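Local coordinates for endoglucanase (Komagataeibacter sucrofermentans, PDB 6VC5), which probably hydrolyses internal beta-1,4-glucosidic linkages in cellulose, lichenin and cereal beta-D-glucans, as a member of glycosyl hydrolase family 8, at residues N88-A101 / I113-M127. Residues are numbered along the deposited sequence; the frame is centred on the assembly and turned at random.
Sequences NATDGDLLIALALA and IQDAMNIYGDVLKLM
Tyr120, Leu100 and Ile119 have the most surface buried where helices 90-106 and 110-126 pack side by side. The axes of segments 90-101 and 113-126 run nearly antiparallel, at 153°, and small residues let them close in: the CA atoms of Ala97 and Ala116 lie 4.5 Å apart. Tyr120 lies across Ala97, whose CB sits over one ring face, 3.7 Å from the centroid and nearly along the ring normal, the geometry of a CH-pi contact. Leu94 CD2 meets the same ring in its plane, 3.9 Å from Tyr120 CE1, so face and edge are both packed by aliphatic carbon. The phenol OH passes close to the backbone at Leu98 without bonding to it; its hydrogen bond is with Ser161 of helix 159-169, which also bonds Leu94 O.

Ile119 is a knob in the hole formed by Asp93, Ile96, Ala97 and Leu100. Its branches divide the work: CG2, anti to the backbone N, rests against Ala97 CB, while CG1, beside that N (chi1 -61°), carries CD1 to within 3.7 Å of Leu100 CD1. Leu100 crosses Ile119 at about a right angle and also covers Asp115 CB, and its own CB lies 3.8 Å from Ala116 CB.

The hydrogen bond between the two segments lies at the 88/127 end and is weak: Asn88 ND2 points fairly straight at Met127 SD (163°). The same ND2 gives a 2.8 Å hydrogen bond to Asp93 OD2, nearly in its amide plane.

This is an antiparallel helical hairpin of the (alpha/alpha)6 barrel typical of family 8. Its chemistry implies cohesion through apolar shape-matching; Thr90 OG1, Tyr120 OH and Asn88 OD1 are satisfied by Leu138, Ser161 and Ala141, outside the two segments, and Asn88 ND2 by Asp93 of its own segment.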
# COMPACT_ATOMS: atom_id res chain seq x y z
N ASN A 88 -3.57 0.43 -14.33
CA ASN A 88 -3.84 0.78 -12.94
C ASN A 88 -2.81 0.13 -12.02
O ASN A 88 -2.04 -0.76 -12.42
CB ASN A 88 -5.24 0.32 -12.55
CG ASN A 88 -5.34 -1.19 -12.51
OD1 ASN A 88 -5.14 -1.86 -13.53
ND2 ASN A 88 -5.62 -1.73 -11.31
N ALA A 89 -2.78 0.61 -10.79
CA ALA A 89 -2.01 0.00 -9.71
C ALA A 89 -3.00 -0.31 -8.59
O ALA A 89 -3.61 0.61 -8.02
CB ALA A 89 -0.90 0.92 -9.20
N THR A 90 -3.16 -1.59 -8.28
CA THR A 90 -4.23 -2.00 -7.39
C THR A 90 -4.08 -1.41 -5.99
O THR A 90 -5.09 -1.17 -5.32
CB THR A 90 -4.28 -3.53 -7.38
OG1 THR A 90 -4.55 -3.98 -8.71
CG2 THR A 90 -5.38 -4.04 -6.46
N ASP A 91 -2.85 -1.14 -5.53
CA ASP A 91 -2.72 -0.53 -4.21
C ASP A 91 -3.26 0.90 -4.21
O ASP A 91 -3.90 1.31 -3.24
CB ASP A 91 -1.29 -0.64 -3.67
CG ASP A 91 -0.28 0.19 -4.43
OD1 ASP A 91 -0.44 0.42 -5.64
OD2 ASP A 91 0.73 0.57 -3.78
N GLY A 92 -3.05 1.65 -5.29
CA GLY A 92 -3.67 2.96 -5.40
C GLY A 92 -5.18 2.89 -5.38
O GLY A 92 -5.85 3.64 -4.66
N ASP A 93 -5.75 1.97 -6.17
CA ASP A 93 -7.20 1.77 -6.17
C ASP A 93 -7.72 1.49 -4.76
O ASP A 93 -8.72 2.09 -4.32
CB ASP A 93 -7.58 0.62 -7.11
CG ASP A 93 -7.03 0.78 -8.54
OD1 ASP A 93 -6.95 1.91 -9.06
OD2 ASP A 93 -6.70 -0.25 -9.17
N LEU A 94 -7.05 0.60 -4.02
CA LEU A 94 -7.52 0.20 -2.70
C LEU A 94 -7.33 1.29 -1.65
O LEU A 94 -8.13 1.41 -0.72
CB LEU A 94 -6.79 -1.07 -2.26
CG LEU A 94 -7.25 -2.34 -2.97
CD1 LEU A 94 -6.34 -3.50 -2.57
CD2 LEU A 94 -8.71 -2.68 -2.70
N LEU A 95 -6.27 2.10 -1.78
CA LEU A 95 -6.05 3.21 -0.86
C LEU A 95 -7.10 4.30 -1.04
O LEU A 95 -7.64 4.83 -0.06
CB LEU A 95 -4.65 3.79 -1.06
CG LEU A 95 -3.51 2.92 -0.52
CD1 LEU A 95 -2.22 3.37 -1.21
CD2 LEU A 95 -3.39 3.03 1.00
N ILE A 96 -7.40 4.65 -2.30
CA ILE A 96 -8.44 5.63 -2.59
C ILE A 96 -9.79 5.14 -2.06
O ILE A 96 -10.54 5.90 -1.43
CB ILE A 96 -8.47 5.91 -4.11
CG1 ILE A 96 -7.20 6.66 -4.53
CG2 ILE A 96 -9.71 6.69 -4.48
CD1 ILE A 96 -7.00 6.75 -6.05
N ALA A 97 -10.12 3.87 -2.30
CA ALA A 97 -11.39 3.33 -1.82
C ALA A 97 -11.49 3.37 -0.29
O ALA A 97 -12.52 3.76 0.26
CB ALA A 97 -11.59 1.91 -2.33
N LEU A 98 -10.42 2.98 0.41
CA LEU A 98 -10.44 3.04 1.87
C LEU A 98 -10.63 4.46 2.36
O LEU A 98 -11.43 4.71 3.27
CB LEU A 98 -9.15 2.45 2.45
CG LEU A 98 -9.01 2.52 3.97
CD1 LEU A 98 -10.11 1.74 4.66
CD2 LEU A 98 -7.66 1.95 4.34
N ALA A 99 -9.94 5.42 1.73
CA ALA A 99 -10.08 6.82 2.14
C ALA A 99 -11.51 7.33 1.93
O ALA A 99 -12.04 8.07 2.77
CB ALA A 99 -9.10 7.68 1.34
N LEU A 100 -12.13 6.97 0.80
CA LEU A 100 -13.52 7.35 0.56
C LEU A 100 -14.47 6.73 1.58
O LEU A 100 -15.42 7.38 2.02
CB LEU A 100 -13.94 6.94 -0.86
CG LEU A 100 -13.39 7.89 -1.91
CD1 LEU A 100 -13.36 7.23 -3.27
CD2 LEU A 100 -14.21 9.17 -1.96
N ALA A 101 -14.22 5.47 1.96
CA ALA A 101 -15.03 4.84 3.00
C ALA A 101 -14.90 5.59 4.31
O ALA A 101 -15.89 5.87 4.98
CB ALA A 101 -14.61 3.38 3.17
N ILE A 113 -19.35 6.95 0.15
CA ILE A 113 -19.50 5.51 0.35
C ILE A 113 -19.79 4.83 -0.98
O ILE A 113 -19.22 3.78 -1.29
CB ILE A 113 -20.58 5.22 1.40
CG1 ILE A 113 -20.22 5.89 2.72
CG2 ILE A 113 -20.77 3.72 1.57
CD1 ILE A 113 -18.95 5.38 3.34
N GLN A 114 -20.69 5.41 -1.79
CA GLN A 114 -20.97 4.83 -3.10
C GLN A 114 -19.72 4.82 -3.97
O GLN A 114 -19.47 3.85 -4.70
CB GLN A 114 -22.08 5.59 -3.81
CG GLN A 114 -22.52 4.86 -5.08
CD GLN A 114 -22.86 3.40 -4.81
OE1 GLN A 114 -23.71 3.09 -3.98
NE2 GLN A 114 -22.18 2.49 -5.51
N ASP A 115 -18.94 5.90 -3.94
CA ASP A 115 -17.70 5.95 -4.70
C ASP A 115 -16.77 4.80 -4.30
O ASP A 115 -16.17 4.14 -5.16
CB ASP A 115 -16.98 7.29 -4.47
CG ASP A 115 -17.73 8.49 -5.04
OD1 ASP A 115 -18.48 8.32 -6.02
OD2 ASP A 115 -17.53 9.61 -4.51
N ALA A 116 -16.64 4.57 -2.99
CA ALA A 116 -15.79 3.48 -2.51
C ALA A 116 -16.30 2.13 -2.99
O ALA A 116 -15.52 1.30 -3.47
CB ALA A 116 -15.71 3.53 -0.98
N MET A 117 -17.62 1.92 -2.89
CA MET A 117 -18.20 0.64 -3.30
C MET A 117 -18.04 0.40 -4.80
O MET A 117 -17.81 -0.75 -5.22
CB MET A 117 -19.67 0.58 -2.88
CG MET A 117 -19.81 0.50 -1.37
SD MET A 117 -21.46 0.17 -0.74
CE MET A 117 -22.31 1.60 -1.33
N ASN A 118 -18.11 1.45 -5.61
CA ASN A 118 -17.86 1.30 -7.05
C ASN A 118 -16.43 0.83 -7.32
O ASN A 118 -16.21 -0.06 -8.14
CB ASN A 118 -18.14 2.60 -7.78
CG ASN A 118 -19.62 2.92 -7.86
OD1 ASN A 118 -20.46 2.04 -7.67
ND2 ASN A 118 -19.94 4.17 -8.14
N ILE A 119 -15.45 1.42 -6.63
CA ILE A 119 -14.06 0.99 -6.80
C ILE A 119 -13.89 -0.45 -6.34
O ILE A 119 -13.27 -1.28 -7.03
CB ILE A 119 -13.10 1.92 -6.04
CG1 ILE A 119 -13.21 3.36 -6.57
CG2 ILE A 119 -11.66 1.42 -6.15
CD1 ILE A 119 -12.66 4.41 -5.61
N TYR A 120 -14.39 -0.77 -5.14
CA TYR A 120 -14.21 -2.12 -4.61
C TYR A 120 -14.84 -3.15 -5.54
O TYR A 120 -14.26 -4.22 -5.78
CB TYR A 120 -14.83 -2.24 -3.22
CG TYR A 120 -14.02 -1.63 -2.10
CD1 TYR A 120 -12.66 -1.90 -1.95
CD2 TYR A 120 -14.63 -0.82 -1.15
CE1 TYR A 120 -11.92 -1.35 -0.90
CE2 TYR A 120 -13.91 -0.27 -0.09
CZ TYR A 120 -12.56 -0.54 0.03
OH TYR A 120 -11.85 0.01 1.08
N GLY A 121 -16.02 -2.84 -6.07
CA GLY A 121 -16.68 -3.75 -7.00
C GLY A 121 -15.82 -4.05 -8.21
O GLY A 121 -15.75 -5.20 -8.66
N ASP A 122 -15.16 -3.04 -8.76
CA ASP A 122 -14.31 -3.27 -9.93
C ASP A 122 -12.97 -3.93 -9.59
O ASP A 122 -12.45 -4.68 -10.42
CB ASP A 122 -14.14 -1.97 -10.71
CG ASP A 122 -15.29 -1.74 -11.69
OD1 ASP A 122 -15.97 -2.74 -12.05
OD2 ASP A 122 -15.52 -0.59 -12.11
N VAL A 123 -12.41 -3.68 -8.41
CA VAL A 123 -11.24 -4.47 -7.98
C VAL A 123 -11.60 -5.95 -7.92
O VAL A 123 -10.87 -6.80 -8.44
CB VAL A 123 -10.69 -3.96 -6.64
CG1 VAL A 123 -9.62 -4.92 -6.09
CG2 VAL A 123 -10.11 -2.57 -6.80
N LEU A 124 -12.72 -6.27 -7.28
CA LEU A 124 -13.11 -7.67 -7.17
C LEU A 124 -13.37 -8.29 -8.54
O LEU A 124 -12.99 -9.44 -8.79
CB LEU A 124 -14.36 -7.78 -6.29
CG LEU A 124 -14.69 -9.15 -5.70
CD1 LEU A 124 -13.56 -9.63 -4.80
CD2 LEU A 124 -16.01 -9.10 -4.94
N LYS A 125 -14.01 -7.53 -9.43
CA LYS A 125 -14.40 -8.06 -10.73
C LYS A 125 -13.21 -8.16 -11.69
O LYS A 125 -13.08 -9.15 -12.42
CB LYS A 125 -15.50 -7.20 -11.33
CG LYS A 125 -15.95 -7.62 -12.72
CD LYS A 125 -16.54 -6.44 -13.49
CE LYS A 125 -17.99 -6.17 -13.11
NZ LYS A 125 -18.86 -6.01 -14.31
N LEU A 126 -12.34 -7.15 -11.72
CA LEU A 126 -11.30 -7.06 -12.74
C LEU A 126 -9.92 -7.47 -12.26
O LEU A 126 -9.07 -7.82 -13.09
CB LEU A 126 -11.21 -5.63 -13.30
CG LEU A 126 -12.52 -5.06 -13.83
CD1 LEU A 126 -12.34 -3.59 -14.16
CD2 LEU A 126 -13.01 -5.83 -15.05
N MET A 127 -9.65 -7.43 -10.96
CA MET A 127 -8.29 -7.62 -10.44
C MET A 127 -8.15 -8.86 -9.58
O MET A 127 -7.21 -8.96 -8.79
CB MET A 127 -7.82 -6.40 -9.65
CG MET A 127 -7.64 -5.16 -10.48
SD MET A 127 -6.21 -5.25 -11.63
CE MET A 127 -7.08 -5.01 -13.15